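Local coordinates for protein acyl-coenzyme A oxidase acox-1.1 (Caenorhabditis elegans, PDB 5K3H) that catalyses the FAD-dependent desaturation of acyl-CoAs to (2E)-enoyl-CoAs, passing electrons to oxygen, in the first step of peroxisomal beta-oxidation, at residues N102-G107 with S621-R626; G107-P112 with A417-E422; P221-K226 with I234-I239; Q443-L448 with R533-H538; A468-R473 with I498-T503. One frame throughout, in Å; residues are numbered along the deposited sequence.

Contact 1: N102-G107 with S621-R626; sequences NNEVLG and SDRELR
Ser621 is the N-cap of the short helix 622-625, and its hydroxyl works in two directions. Ser621 OG accepts from Glu624 N at 3.3 Å, which closes the helix start. It also donates to OE2 of Glu104, with Ser621 OG 2.7 Å from Glu104 OE2 and above the carboxylate plane. A bend at chi2 (-102°) carries the Glu104 carboxylate to this point. Arg623 bends at chi3 and reaches the other carboxylate oxygen. Arg623 NH2 lies 2.7 Å from Glu104 OE1 in a salt bridge whose hydrogen bond is weak. Glu624 is extended and runs alongside Asn103. Water 1 joins Asn103 ND2 to Glu624 OE2, which also bonds to Tyr308 OH. Glu104 OE2 and Glu624 OE1 are 4.2 Å apart, so the two carboxylates would repel if both are charged. Arg626 makes the main grip on the helix 97-105 backbone. Its extended chain delivers Arg626 NH1 to Asn103 O at 3.0 Å, nearly along the C=O axis, and Arg626 NH2 to Glu104 O at 2.7 Å. Gly107 CA lies over one face of the guanidinium, 3.6 Å from Arg626 NH1. The contact thus ties the N-terminal helical region to the C-terminal one. Helix 38-52 covers Glu104 and Arg623, helix 68-85 packs on Val105 and Leu106, and helix 300-319 meets Asn103 and Leu625.

Contact 2: G107-P112 with A417-E422; sequences GIEGNP and ASYISE
The tight part of this contact is the tip of Tyr419. Its hydroxyl donates to Glu109, with Tyr419 OH only 2.5 Å from Glu109 OE2, and uses the anti lone pair of that oxygen. The oxygen sits at the edge of the ring, near its plane. Tyr419 has CG anti to the backbone N (chi1 -154°), and Ile108 comes to meet it tip to tip, with Ile108 CD1 4.0 Å from Tyr419 CE2. The ring is also backed on one face, near its rim, by CB of Glu422. The looser part is watery and charged. Water 2 bridges Tyr419 OH and Ile108 N. Water 3 donates to one oxygen of each glutamate. These like-charged atoms, Glu109 OE1 and Glu422 OE2, stand 3.8 Å apart. The two side chains cross at about a right angle, with their carboxylate planes 35° apart, and Glu109 CG is 3.5 Å from Glu422 OE2. Lys71 forms a salt bridge with Glu109 OE1, and Tyr245 N bonds to Glu422 OE2; both probably ease the repulsion. The contact joins the loop between helices 97-105 and 114-127 to the start of helix 420-428. Helix 300-319 packs on Ile108 and Ile420, helix 68-85 on Asn111 and Pro112, and helix 636-645 on Ala417.

Contact 3: P221-K226 with I234-I239; sequences PLRDEK and ITIGDI
Ile236 of strand 234-238 is the side chain to follow here. Its CB points toward the loop 221-226 and splits into two branches, each with its own target. CG1 stands anti to the backbone N (chi1 -170°) and carries CD1 outward. CD1 meets the Leu222 side chain, which it crosses at about a right angle: Ile236 CD1 is 3.9 Å from Leu222 CD1 and 4.1 Å from Leu222 CB. CG2 takes the crowded position between N and the carbonyl carbon. From there it lies over one face of the Arg223 guanidinium, with Ile236 CG2 3.8 Å from Arg223 NH2. Two residues earlier in the strand, on the same side, Ile234 also points toward the loop, and its CG2 rests 3.7 Å from Leu222 O. Arg223 is extended from CG to NE, so its head reaches the strand edge. Water 4 accepts from Arg223 NH2 at 3.1 Å and donates to Ile236 O. The head is held from outside the segments by His228 O at NH1 and Gly194 O at NH2. Further along, Asp224 OD1 accepts from Lys226 N at 2.9 Å in an Asx turn. This is part of the beta domain of the acyl-CoA oxidase fold. Strand 234-238 pairs with strand 251-255, whose Leu253 touches both Leu222 and Ile234. The Leu222 side chain is about 7 Å from that of Ala150, which binds FAD. The chemistry implies a contact held by van der Waals packing of Ile234 and Ile236 on Leu222, with the arginine placed by carbonyls and water rather than by an acid in either segment.

Contact 4: Q443-L448 with R533-H538; sequences QLARYL and RASRLH
Ser535 OG is held by two carbonyls. It bonds to Leu531 O one turn back in its own helix and to Leu441 O in the opposing helix, so the second bond links the two helices. Chi1 of -52° sets OG anti to the carbonyl carbon, pointing at the partner helix. Ala445 N is also close, 3.3 Å from Ser535 OG, but the angle is poor for a hydrogen bond. Ala445 CB stands 3.5 Å from Ser535 OG. The small residues Ala445 and Ser535 bring their CA atoms to 5.6 Å. Their helices, 437-456 and 520-553, cross nearly at a right angle (87°) with the axes of the short segments 8.8 Å apart. This belongs to the helical C-terminal part of the acyl-CoA oxidase fold. Arg533 to Arg536 belong to the ATP site shared between the two subunits; in this contact Ala534 and Ser535 pack against helix 437-456. Two leucines flank the serine. Leu444 lays CD2 3.3 Å from Ser535 O and 3.7 Å from Ser535 CB. Its other methyl, CD1, approaches His538 CD2. Leu448 sends CD1 to Ser535 CA, while its CD2 sits over the centre of the His538 ring in a CH-pi contact, 3.9 Å from the centroid and 12° off the normal. His538 ND1 bonds to Tyr469 OH, which helps to fix the ring beneath that methyl.

Contact 5: A468-R473 with I498-T503; sequences AYLGAR and IAKRQT
The Tyr469 ring has CG of Leu470 over one face, 4.1 Å above the plane and offset toward the rim. At its edge, near the plane, is the backbone of helix 489-515: Tyr469 CE2 is 3.8 Å from Lys500 N. Ala499 CB comes in obliquely, 3.7 Å from Tyr469 OH. Tyr469 adopts the crowded chi1 (78°), with CG between N and the carbonyl carbon, and this swings the ring toward the helix. The hydroxyl finds its polar partner outside the two segments, in His538 ND1. Leu470 has CG anti to the carbonyl carbon and lays its two methyls on Lys500 and Thr503. Leu470 CD2 lies 3.6 Å from Lys500 CA, and Leu470 CD1 is 4.0 Å from Thr503 CG2. Thr503 itself ties OG1 back to Ala499 O at 2.7 Å, so that carbonyl accepts from both N and OG1 of Thr503. This leaves the methyl for the leucine. Lys500 slides past Leu470 in the opposite direction. Its chain is extended to CG and CD, with Lys500 CD 3.6 Å from Leu470 O, then bends at chi3 (67°). The bend brings Lys500 NZ to Ala472 O at 2.9 Å, from above the carbonyl plane. NZ also bonds to Ser474 OG. The lysine thus clamps the loop that follows the short 3-10 turn. The contact fastens the link between helices 437-456 and 489-515 onto the latter. Helix 520-553 packs on Tyr469 and Thr503, Ser451 of helix 437-456 touches Leu470, and helix 579-584 lies against Ile498 and Arg501.

Contacts 1 and 2 adjoin, share Gly107 and are the most polar: carboxylates, guanidinium groups and waters join the N-terminal helices to later parts of the chain. Contact 4 is fully buried and mostly apolar, while contact 5, about 12 Å away between centres, is more exposed at its loop end. The two meet through His538 and Tyr469 and through Ala534 and Thr503, and together they bind helices 437-456, 489-515 and 520-553. Contact 3 stands apart in the beta domain, buried, with an isoleucine seam; like contacts 2 and 4 it touches the second subunit. Contacts 1 and 5 lie on opposite sides of the chain's centre.

Contact 1: N102-G107 with S621-R626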
# COMPACT_ATOMS: atom_id res chain seq x y z
N ASN B 102 10.76 1.34 24.11
CA ASN B 102 11.01 2.13 22.91
C ASN B 102 9.73 2.35 22.10
O ASN B 102 9.54 3.44 21.55
CB ASN B 102 12.11 1.48 22.07
CG ASN B 102 13.55 1.76 22.63
OD1 ASN B 102 13.76 2.64 23.49
ND2 ASN B 102 14.52 0.99 22.15
N ASN B 103 8.85 1.34 22.02
CA ASN B 103 7.60 1.50 21.27
C ASN B 103 6.73 2.61 21.86
O ASN B 103 6.14 3.40 21.11
CB ASN B 103 6.79 0.21 21.27
CG ASN B 103 7.42 -0.90 20.48
OD1 ASN B 103 8.15 -0.66 19.51
ND2 ASN B 103 7.15 -2.14 20.89
N GLU B 104 6.61 2.66 23.20
CA GLU B 104 5.87 3.72 23.88
C GLU B 104 6.52 5.08 23.64
O GLU B 104 5.85 6.06 23.28
CB GLU B 104 5.82 3.46 25.39
CG GLU B 104 4.83 2.41 25.86
CD GLU B 104 3.56 3.02 26.46
OE1 GLU B 104 3.51 4.25 26.69
OE2 GLU B 104 2.59 2.25 26.64
N VAL B 105 7.83 5.17 23.87
CA VAL B 105 8.52 6.46 23.87
C VAL B 105 8.96 6.85 22.47
O VAL B 105 8.61 7.93 21.99
CB VAL B 105 9.70 6.41 24.88
CG1 VAL B 105 10.59 7.64 24.80
CG2 VAL B 105 9.15 6.31 26.29
N LEU B 106 9.64 5.97 21.75
CA LEU B 106 10.24 6.36 20.48
C LEU B 106 9.34 6.09 19.27
O LEU B 106 9.44 6.81 18.28
CB LEU B 106 11.60 5.66 20.31
CG LEU B 106 12.70 6.02 21.35
CD1 LEU B 106 13.96 5.17 21.24
CD2 LEU B 106 13.08 7.52 21.33
N GLY B 107 8.43 5.11 19.36
CA GLY B 107 7.49 4.86 18.28
C GLY B 107 8.07 4.02 17.16
O GLY B 107 9.04 3.29 17.34
N SER B 621 -1.32 1.12 24.77
CA SER B 621 -1.83 2.40 25.23
C SER B 621 -1.95 3.37 24.05
O SER B 621 -1.37 3.17 22.98
CB SER B 621 -0.89 2.97 26.29
OG SER B 621 0.34 3.36 25.72
N ASP B 622 -2.73 4.44 24.26
CA ASP B 622 -2.84 5.50 23.26
C ASP B 622 -1.49 6.13 22.99
O ASP B 622 -1.16 6.46 21.84
CB ASP B 622 -3.83 6.57 23.71
CG ASP B 622 -5.25 6.17 23.46
OD1 ASP B 622 -5.41 5.20 22.69
OD2 ASP B 622 -6.18 6.80 24.03
N ARG B 623 -0.67 6.30 24.04
CA ARG B 623 0.65 6.87 23.82
C ARG B 623 1.48 6.00 22.88
O ARG B 623 2.30 6.52 22.12
CB ARG B 623 1.38 7.07 25.16
CG ARG B 623 0.86 8.29 26.01
CD ARG B 623 1.81 8.66 27.16
NE ARG B 623 2.45 7.44 27.65
CZ ARG B 623 1.91 6.61 28.55
NH1 ARG B 623 0.72 6.88 29.08
NH2 ARG B 623 2.57 5.52 28.92
N GLU B 624 1.26 4.68 22.89
CA GLU B 624 1.98 3.83 21.94
C GLU B 624 1.31 3.82 20.57
O GLU B 624 1.99 3.91 19.54
CB GLU B 624 2.09 2.40 22.48
CG GLU B 624 2.79 1.45 21.55
CD GLU B 624 2.89 0.03 22.10
OE1 GLU B 624 2.49 -0.21 23.24
OE2 GLU B 624 3.37 -0.86 21.37
N LEU B 625 -0.02 3.66 20.55
CA LEU B 625 -0.75 3.40 19.31
C LEU B 625 -0.73 4.62 18.38
O LEU B 625 -0.67 4.46 17.16
CB LEU B 625 -2.19 2.98 19.62
CG LEU B 625 -2.97 2.39 18.45
CD1 LEU B 625 -2.22 1.17 18.00
CD2 LEU B 625 -4.38 1.99 18.86
N ARG B 626 -0.88 5.81 18.95
CA ARG B 626 -0.72 7.07 18.23
C ARG B 626 -1.78 7.30 17.16
O ARG B 626 -1.52 7.95 16.14
CB ARG B 626 0.68 7.17 17.63
CG ARG B 626 1.70 7.56 18.67
CD ARG B 626 3.14 7.40 18.22
NE ARG B 626 4.06 7.85 19.26
CZ ARG B 626 4.67 7.07 20.15
NH1 ARG B 626 4.48 5.75 20.11
NH2 ARG B 626 5.47 7.60 21.06
O HOH W 1 4.94 -3.00 22.40

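Contact 2: G107-P112 with A417-E422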
# COMPACT_ATOMS: atom_id res chain seq x y z
N GLY B 107 8.43 5.11 19.36
CA GLY B 107 7.49 4.86 18.28
C GLY B 107 8.07 4.02 17.16
O GLY B 107 9.04 3.29 17.34
N ILE B 108 7.42 4.10 16.00
CA ILE B 108 7.80 3.26 14.86
C ILE B 108 8.54 4.02 13.75
O ILE B 108 9.08 3.36 12.84
CB ILE B 108 6.58 2.52 14.27
CG1 ILE B 108 5.51 3.49 13.75
CG2 ILE B 108 6.01 1.56 15.30
CD1 ILE B 108 4.39 2.81 12.97
N GLU B 109 8.58 5.36 13.78
CA GLU B 109 9.16 6.11 12.67
C GLU B 109 10.69 6.18 12.72
O GLU B 109 11.28 6.72 11.77
CB GLU B 109 8.57 7.51 12.61
CG GLU B 109 7.04 7.52 12.49
CD GLU B 109 6.44 8.88 12.13
OE1 GLU B 109 7.14 9.67 11.46
OE2 GLU B 109 5.28 9.16 12.51
N GLY B 110 11.33 5.61 13.74
CA GLY B 110 12.77 5.56 13.85
C GLY B 110 13.32 6.39 15.00
O GLY B 110 12.61 7.13 15.69
N ASN B 111 14.63 6.23 15.22
CA ASN B 111 15.37 7.09 16.14
C ASN B 111 16.84 7.05 15.73
O ASN B 111 17.25 6.21 14.93
CB ASN B 111 15.16 6.68 17.61
CG ASN B 111 15.84 5.37 17.95
OD1 ASN B 111 17.00 5.35 18.35
ND2 ASN B 111 15.11 4.26 17.80
N PRO B 112 17.66 7.99 16.23
CA PRO B 112 19.07 8.07 15.80
C PRO B 112 19.92 6.86 16.15
O PRO B 112 21.06 6.76 15.67
CB PRO B 112 19.60 9.31 16.52
CG PRO B 112 18.37 10.17 16.71
CD PRO B 112 17.26 9.20 16.99
N ALA B 417 -4.66 11.10 11.09
CA ALA B 417 -5.31 10.83 12.36
C ALA B 417 -5.62 9.34 12.57
O ALA B 417 -5.88 8.93 13.71
CB ALA B 417 -6.60 11.65 12.48
N SER B 418 -5.65 8.54 11.50
CA SER B 418 -5.78 7.09 11.65
C SER B 418 -4.44 6.44 11.96
O SER B 418 -4.39 5.41 12.65
CB SER B 418 -6.36 6.47 10.40
OG SER B 418 -5.30 6.28 9.48
N TYR B 419 -3.36 6.99 11.39
CA TYR B 419 -1.95 6.61 11.54
C TYR B 419 -1.60 5.35 10.77
O TYR B 419 -0.42 4.98 10.76
CB TYR B 419 -1.53 6.44 13.01
CG TYR B 419 -0.05 6.68 13.22
CD1 TYR B 419 0.55 7.89 12.84
CD2 TYR B 419 0.76 5.71 13.80
CE1 TYR B 419 1.89 8.12 13.02
CE2 TYR B 419 2.12 5.94 13.99
CZ TYR B 419 2.67 7.15 13.59
OH TYR B 419 4.01 7.39 13.76
N ILE B 420 -2.55 4.70 10.09
CA ILE B 420 -2.30 3.40 9.48
C ILE B 420 -1.37 3.50 8.27
O ILE B 420 -0.58 2.58 8.02
CB ILE B 420 -3.64 2.75 9.09
CG1 ILE B 420 -4.48 2.50 10.35
CG2 ILE B 420 -3.40 1.44 8.38
CD1 ILE B 420 -5.88 2.01 10.06
N SER B 421 -1.41 4.61 7.54
CA SER B 421 -0.52 4.73 6.40
C SER B 421 0.94 4.70 6.80
O SER B 421 1.78 4.16 6.06
CB SER B 421 -0.84 6.01 5.62
OG SER B 421 -0.52 7.16 6.39
N GLU B 422 1.29 5.27 7.96
CA GLU B 422 2.65 5.19 8.47
C GLU B 422 2.95 3.81 9.03
O GLU B 422 4.05 3.27 8.85
CB GLU B 422 2.87 6.27 9.54
CG GLU B 422 4.33 6.46 10.01
CD GLU B 422 5.26 7.05 8.97
OE1 GLU B 422 4.78 7.71 8.02
OE2 GLU B 422 6.48 6.82 9.08
O HOH W 2 4.92 5.88 16.09
O HOH W 3 8.35 8.86 8.98

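Contact 3: P221-K226 with I234-I239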
# COMPACT_ATOMS: atom_id res chain seq x y z
N PRO B 221 36.01 3.95 11.99
CA PRO B 221 35.62 5.29 12.44
C PRO B 221 35.24 6.16 11.26
O PRO B 221 35.93 6.18 10.23
CB PRO B 221 36.86 5.84 13.14
CG PRO B 221 37.98 5.03 12.64
CD PRO B 221 37.45 3.70 12.19
N LEU B 222 34.14 6.88 11.42
CA LEU B 222 33.56 7.70 10.35
C LEU B 222 33.69 9.19 10.59
O LEU B 222 33.92 9.93 9.65
CB LEU B 222 32.07 7.37 10.19
CG LEU B 222 31.70 5.91 10.05
CD1 LEU B 222 30.18 5.78 10.08
CD2 LEU B 222 32.32 5.36 8.78
N ARG B 223 33.49 9.63 11.83
CA ARG B 223 33.51 11.04 12.20
C ARG B 223 34.35 11.21 13.46
O ARG B 223 34.48 10.30 14.28
CB ARG B 223 32.10 11.58 12.45
CG ARG B 223 31.20 11.59 11.23
CD ARG B 223 29.75 11.84 11.62
NE ARG B 223 28.85 11.90 10.47
CZ ARG B 223 28.50 13.02 9.84
NH1 ARG B 223 28.96 14.20 10.26
NH2 ARG B 223 27.68 12.96 8.79
N ASP B 224 34.94 12.40 13.57
CA ASP B 224 35.72 12.74 14.76
C ASP B 224 34.84 12.72 16.01
O ASP B 224 33.74 13.27 16.01
CB ASP B 224 36.35 14.11 14.58
CG ASP B 224 37.18 14.52 15.77
OD1 ASP B 224 36.68 15.33 16.60
OD2 ASP B 224 38.31 14.01 15.87
N GLU B 225 35.35 12.09 17.07
CA GLU B 225 34.54 11.92 18.28
C GLU B 225 34.24 13.23 18.99
O GLU B 225 33.25 13.31 19.72
CB GLU B 225 35.23 10.96 19.26
CG GLU B 225 35.41 9.54 18.75
CD GLU B 225 35.54 8.50 19.86
OE1 GLU B 225 35.23 8.82 21.02
OE2 GLU B 225 35.96 7.35 19.59
N LYS B 226 35.05 14.27 18.81
CA LYS B 226 34.81 15.53 19.52
C LYS B 226 34.02 16.54 18.70
O LYS B 226 33.14 17.22 19.25
CB LYS B 226 36.13 16.15 19.97
CG LYS B 226 35.99 17.53 20.62
CD LYS B 226 34.99 17.51 21.79
CE LYS B 226 35.02 18.82 22.58
NZ LYS B 226 33.78 19.00 23.39
N ILE B 234 36.51 10.29 3.98
CA ILE B 234 35.16 9.80 4.23
C ILE B 234 34.16 10.72 3.56
O ILE B 234 34.05 11.90 3.94
CB ILE B 234 34.88 9.70 5.73
CG1 ILE B 234 35.83 8.67 6.36
CG2 ILE B 234 33.42 9.41 5.99
CD1 ILE B 234 35.58 7.26 5.92
N THR B 235 33.37 10.16 2.63
CA THR B 235 32.20 10.81 2.04
C THR B 235 30.96 10.15 2.65
O THR B 235 30.77 8.94 2.52
CB THR B 235 32.16 10.64 0.52
OG1 THR B 235 33.37 11.18 -0.04
CG2 THR B 235 30.98 11.40 -0.05
N ILE B 236 30.14 10.94 3.32
CA ILE B 236 29.07 10.43 4.16
C ILE B 236 27.95 11.44 4.15
O ILE B 236 28.20 12.64 4.01
CB ILE B 236 29.59 10.15 5.59
CG1 ILE B 236 28.57 9.37 6.42
CG2 ILE B 236 30.05 11.45 6.29
CD1 ILE B 236 29.21 8.70 7.61
N GLY B 237 26.72 10.96 4.20
CA GLY B 237 25.60 11.88 4.21
C GLY B 237 24.30 11.11 4.17
O GLY B 237 24.28 9.88 4.06
N ASP B 238 23.21 11.87 4.25
CA ASP B 238 21.87 11.31 4.26
C ASP B 238 21.41 11.08 2.83
O ASP B 238 21.67 11.91 1.95
CB ASP B 238 20.91 12.25 4.98
CG ASP B 238 19.53 11.66 5.13
OD1 ASP B 238 19.39 10.75 5.98
OD2 ASP B 238 18.60 12.10 4.42
N ILE B 239 20.68 9.98 2.60
CA ILE B 239 20.25 9.64 1.24
C ILE B 239 18.94 10.30 0.84
O ILE B 239 18.49 10.12 -0.30
CB ILE B 239 20.15 8.11 1.02
CG1 ILE B 239 19.07 7.47 1.90
CG2 ILE B 239 21.50 7.45 1.23
CD1 ILE B 239 18.76 6.01 1.56
O HOH W 4 27.38 14.73 6.30

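Contact 4: Q443-L448 with R533-H538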
# COMPACT_ATOMS: atom_id res chain seq x y z
N GLN B 443 15.78 -18.67 -2.21
CA GLN B 443 16.66 -19.41 -1.32
C GLN B 443 15.94 -20.60 -0.66
O GLN B 443 16.51 -21.69 -0.54
CB GLN B 443 17.21 -18.47 -0.26
CG GLN B 443 18.03 -19.13 0.81
CD GLN B 443 18.74 -18.09 1.63
OE1 GLN B 443 18.83 -18.20 2.86
NE2 GLN B 443 19.23 -17.05 0.95
N LEU B 444 14.70 -20.40 -0.21
CA LEU B 444 13.90 -21.54 0.24
C LEU B 444 13.62 -22.50 -0.91
O LEU B 444 13.61 -23.72 -0.73
CB LEU B 444 12.59 -21.05 0.87
CG LEU B 444 11.48 -22.05 1.27
CD1 LEU B 444 12.00 -23.16 2.16
CD2 LEU B 444 10.35 -21.30 1.96
N ALA B 445 13.41 -21.97 -2.11
CA ALA B 445 13.14 -22.82 -3.27
C ALA B 445 14.28 -23.81 -3.51
O ALA B 445 14.02 -24.97 -3.84
CB ALA B 445 12.92 -21.97 -4.51
N ARG B 446 15.53 -23.36 -3.39
CA ARG B 446 16.68 -24.25 -3.58
C ARG B 446 16.63 -25.42 -2.61
O ARG B 446 16.87 -26.57 -2.99
CB ARG B 446 18.00 -23.48 -3.45
CG ARG B 446 18.24 -22.46 -4.58
CD ARG B 446 19.73 -22.20 -4.82
NE ARG B 446 19.95 -21.47 -6.08
CZ ARG B 446 20.05 -22.05 -7.29
NH1 ARG B 446 19.97 -23.37 -7.43
NH2 ARG B 446 20.23 -21.30 -8.38
N TYR B 447 16.28 -25.13 -1.35
CA TYR B 447 16.18 -26.16 -0.33
C TYR B 447 15.00 -27.10 -0.58
O TYR B 447 15.10 -28.30 -0.30
CB TYR B 447 16.06 -25.49 1.04
CG TYR B 447 15.80 -26.44 2.17
CD1 TYR B 447 16.79 -27.30 2.61
CD2 TYR B 447 14.57 -26.45 2.82
CE1 TYR B 447 16.56 -28.17 3.65
CE2 TYR B 447 14.33 -27.31 3.87
CZ TYR B 447 15.33 -28.16 4.27
OH TYR B 447 15.12 -29.03 5.31
N LEU B 448 13.87 -26.59 -1.05
CA LEU B 448 12.76 -27.49 -1.36
C LEU B 448 13.06 -28.34 -2.58
O LEU B 448 12.61 -29.49 -2.66
CB LEU B 448 11.46 -26.72 -1.56
CG LEU B 448 10.80 -26.01 -0.37
CD1 LEU B 448 9.65 -25.20 -0.90
CD2 LEU B 448 10.36 -26.98 0.73
N ARG B 533 5.97 -20.06 -5.76
CA ARG B 533 4.67 -20.51 -5.27
C ARG B 533 4.84 -21.65 -4.26
O ARG B 533 4.16 -21.67 -3.23
CB ARG B 533 3.80 -20.95 -6.45
CG ARG B 533 3.29 -19.79 -7.30
CD ARG B 533 2.51 -20.22 -8.56
NE ARG B 533 2.00 -19.03 -9.24
CZ ARG B 533 1.67 -18.95 -10.52
NH1 ARG B 533 1.80 -20.01 -11.31
NH2 ARG B 533 1.23 -17.80 -11.02
N ALA B 534 5.75 -22.58 -4.54
CA ALA B 534 6.00 -23.69 -3.63
C ALA B 534 6.57 -23.21 -2.30
O ALA B 534 6.20 -23.73 -1.23
CB ALA B 534 6.95 -24.67 -4.29
N SER B 535 7.49 -22.24 -2.35
CA SER B 535 8.11 -21.74 -1.13
C SER B 535 7.08 -21.07 -0.23
O SER B 535 7.14 -21.18 1.01
CB SER B 535 9.23 -20.76 -1.49
OG SER B 535 10.14 -21.33 -2.42
N ARG B 536 6.14 -20.33 -0.83
CA ARG B 536 5.06 -19.68 -0.08
C ARG B 536 4.10 -20.70 0.55
O ARG B 536 3.69 -20.55 1.70
CB ARG B 536 4.30 -18.73 -1.00
CG ARG B 536 5.09 -17.51 -1.43
CD ARG B 536 4.20 -16.44 -2.04
NE ARG B 536 4.97 -15.49 -2.83
CZ ARG B 536 5.08 -15.54 -4.15
NH1 ARG B 536 4.45 -16.48 -4.82
NH2 ARG B 536 5.83 -14.65 -4.80
N LEU B 537 3.68 -21.70 -0.22
CA LEU B 537 2.76 -22.69 0.35
C LEU B 537 3.41 -23.42 1.52
O LEU B 537 2.77 -23.67 2.54
CB LEU B 537 2.32 -23.67 -0.75
CG LEU B 537 1.43 -23.08 -1.86
CD1 LEU B 537 1.29 -24.05 -3.00
CD2 LEU B 537 0.04 -22.71 -1.31
N HIS B 538 4.69 -23.74 1.40
CA HIS B 538 5.41 -24.39 2.48
C HIS B 538 5.46 -23.49 3.71
O HIS B 538 5.21 -23.95 4.84
CB HIS B 538 6.80 -24.76 1.97
CG HIS B 538 7.73 -25.24 3.04
ND1 HIS B 538 7.76 -26.55 3.46
CD2 HIS B 538 8.70 -24.59 3.73
CE1 HIS B 538 8.69 -26.69 4.38
NE2 HIS B 538 9.28 -25.51 4.56

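Contact 5: A468-R473 with I498-T503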
# COMPACT_ATOMS: atom_id res chain seq x y z
N ALA B 468 9.65 -33.30 6.00
CA ALA B 468 9.31 -34.72 5.89
C ALA B 468 7.99 -34.94 5.18
O ALA B 468 7.81 -35.97 4.54
CB ALA B 468 9.21 -35.34 7.28
N TYR B 469 7.05 -34.02 5.34
CA TYR B 469 5.76 -34.14 4.66
C TYR B 469 5.95 -34.28 3.16
O TYR B 469 5.01 -34.70 2.47
CB TYR B 469 4.88 -32.93 5.00
CG TYR B 469 5.22 -31.66 4.25
CD1 TYR B 469 6.25 -30.84 4.67
CD2 TYR B 469 4.47 -31.27 3.13
CE1 TYR B 469 6.55 -29.67 3.97
CE2 TYR B 469 4.77 -30.11 2.44
CZ TYR B 469 5.81 -29.32 2.86
OH TYR B 469 6.11 -28.16 2.19
N LEU B 470 7.11 -33.87 2.63
CA LEU B 470 7.36 -34.01 1.20
C LEU B 470 7.50 -35.48 0.81
O LEU B 470 7.26 -35.84 -0.36
CB LEU B 470 8.59 -33.21 0.76
CG LEU B 470 8.44 -31.69 0.73
CD1 LEU B 470 9.71 -31.07 0.18
CD2 LEU B 470 7.20 -31.28 -0.09
N GLY B 471 7.92 -36.33 1.74
CA GLY B 471 8.03 -37.75 1.47
C GLY B 471 6.85 -38.60 1.89
O GLY B 471 6.88 -39.82 1.70
N ALA B 472 5.80 -38.00 2.47
CA ALA B 472 4.64 -38.73 2.96
C ALA B 472 3.62 -38.97 1.85
O ALA B 472 3.58 -38.27 0.84
CB ALA B 472 3.99 -37.97 4.12
N ARG B 473 2.76 -39.96 2.09
CA ARG B 473 1.78 -40.40 1.10
C ARG B 473 0.45 -39.70 1.32
O ARG B 473 -0.02 -39.55 2.45
CB ARG B 473 1.56 -41.91 1.17
CG ARG B 473 2.81 -42.75 1.03
CD ARG B 473 2.39 -44.22 0.98
NE ARG B 473 3.06 -45.03 1.99
CZ ARG B 473 4.30 -45.48 1.85
NH1 ARG B 473 4.84 -46.23 2.81
NH2 ARG B 473 5.01 -45.17 0.76
N ILE B 498 -1.21 -29.83 -0.80
CA ILE B 498 -1.03 -28.89 -1.91
C ILE B 498 0.40 -28.35 -1.93
O ILE B 498 0.97 -28.16 -3.01
CB ILE B 498 -2.09 -27.76 -1.91
CG1 ILE B 498 -1.80 -26.68 -0.90
CG2 ILE B 498 -3.53 -28.27 -1.71
CD1 ILE B 498 -3.01 -25.79 -0.68
N ALA B 499 1.02 -28.13 -0.75
CA ALA B 499 2.41 -27.67 -0.74
C ALA B 499 3.36 -28.72 -1.33
O ALA B 499 4.28 -28.38 -2.08
CB ALA B 499 2.83 -27.29 0.68
N LYS B 500 3.18 -30.00 -0.97
CA LYS B 500 3.96 -31.05 -1.62
C LYS B 500 3.70 -31.09 -3.12
O LYS B 500 4.64 -31.16 -3.93
CB LYS B 500 3.65 -32.41 -1.00
CG LYS B 500 4.30 -33.58 -1.76
CD LYS B 500 3.91 -34.93 -1.15
CE LYS B 500 2.41 -35.18 -1.36
NZ LYS B 500 1.91 -36.41 -0.68
N ARG B 501 2.42 -31.05 -3.53
CA ARG B 501 2.14 -31.16 -4.96
C ARG B 501 2.82 -30.04 -5.75
O ARG B 501 3.43 -30.29 -6.79
CB ARG B 501 0.64 -31.15 -5.23
CG ARG B 501 0.29 -31.91 -6.49
CD ARG B 501 -1.17 -31.67 -6.92
NE ARG B 501 -1.29 -30.54 -7.84
CZ ARG B 501 -1.67 -29.31 -7.49
NH1 ARG B 501 -1.97 -29.05 -6.23
NH2 ARG B 501 -1.74 -28.35 -8.41
N GLN B 502 2.72 -28.80 -5.26
CA GLN B 502 3.34 -27.67 -5.96
C GLN B 502 4.87 -27.73 -5.87
O GLN B 502 5.56 -27.29 -6.80
CB GLN B 502 2.79 -26.34 -5.40
CG GLN B 502 3.33 -25.08 -6.06
CD GLN B 502 2.98 -24.94 -7.55
OE1 GLN B 502 1.95 -25.44 -8.03
NE2 GLN B 502 3.84 -24.23 -8.29
N THR B 503 5.40 -28.25 -4.78
CA THR B 503 6.85 -28.41 -4.67
C THR B 503 7.39 -29.40 -5.69
O THR B 503 8.39 -29.14 -6.37
CB THR B 503 7.22 -28.83 -3.25
OG1 THR B 503 6.93 -27.75 -2.36
CG2 THR B 503 8.69 -29.20 -3.16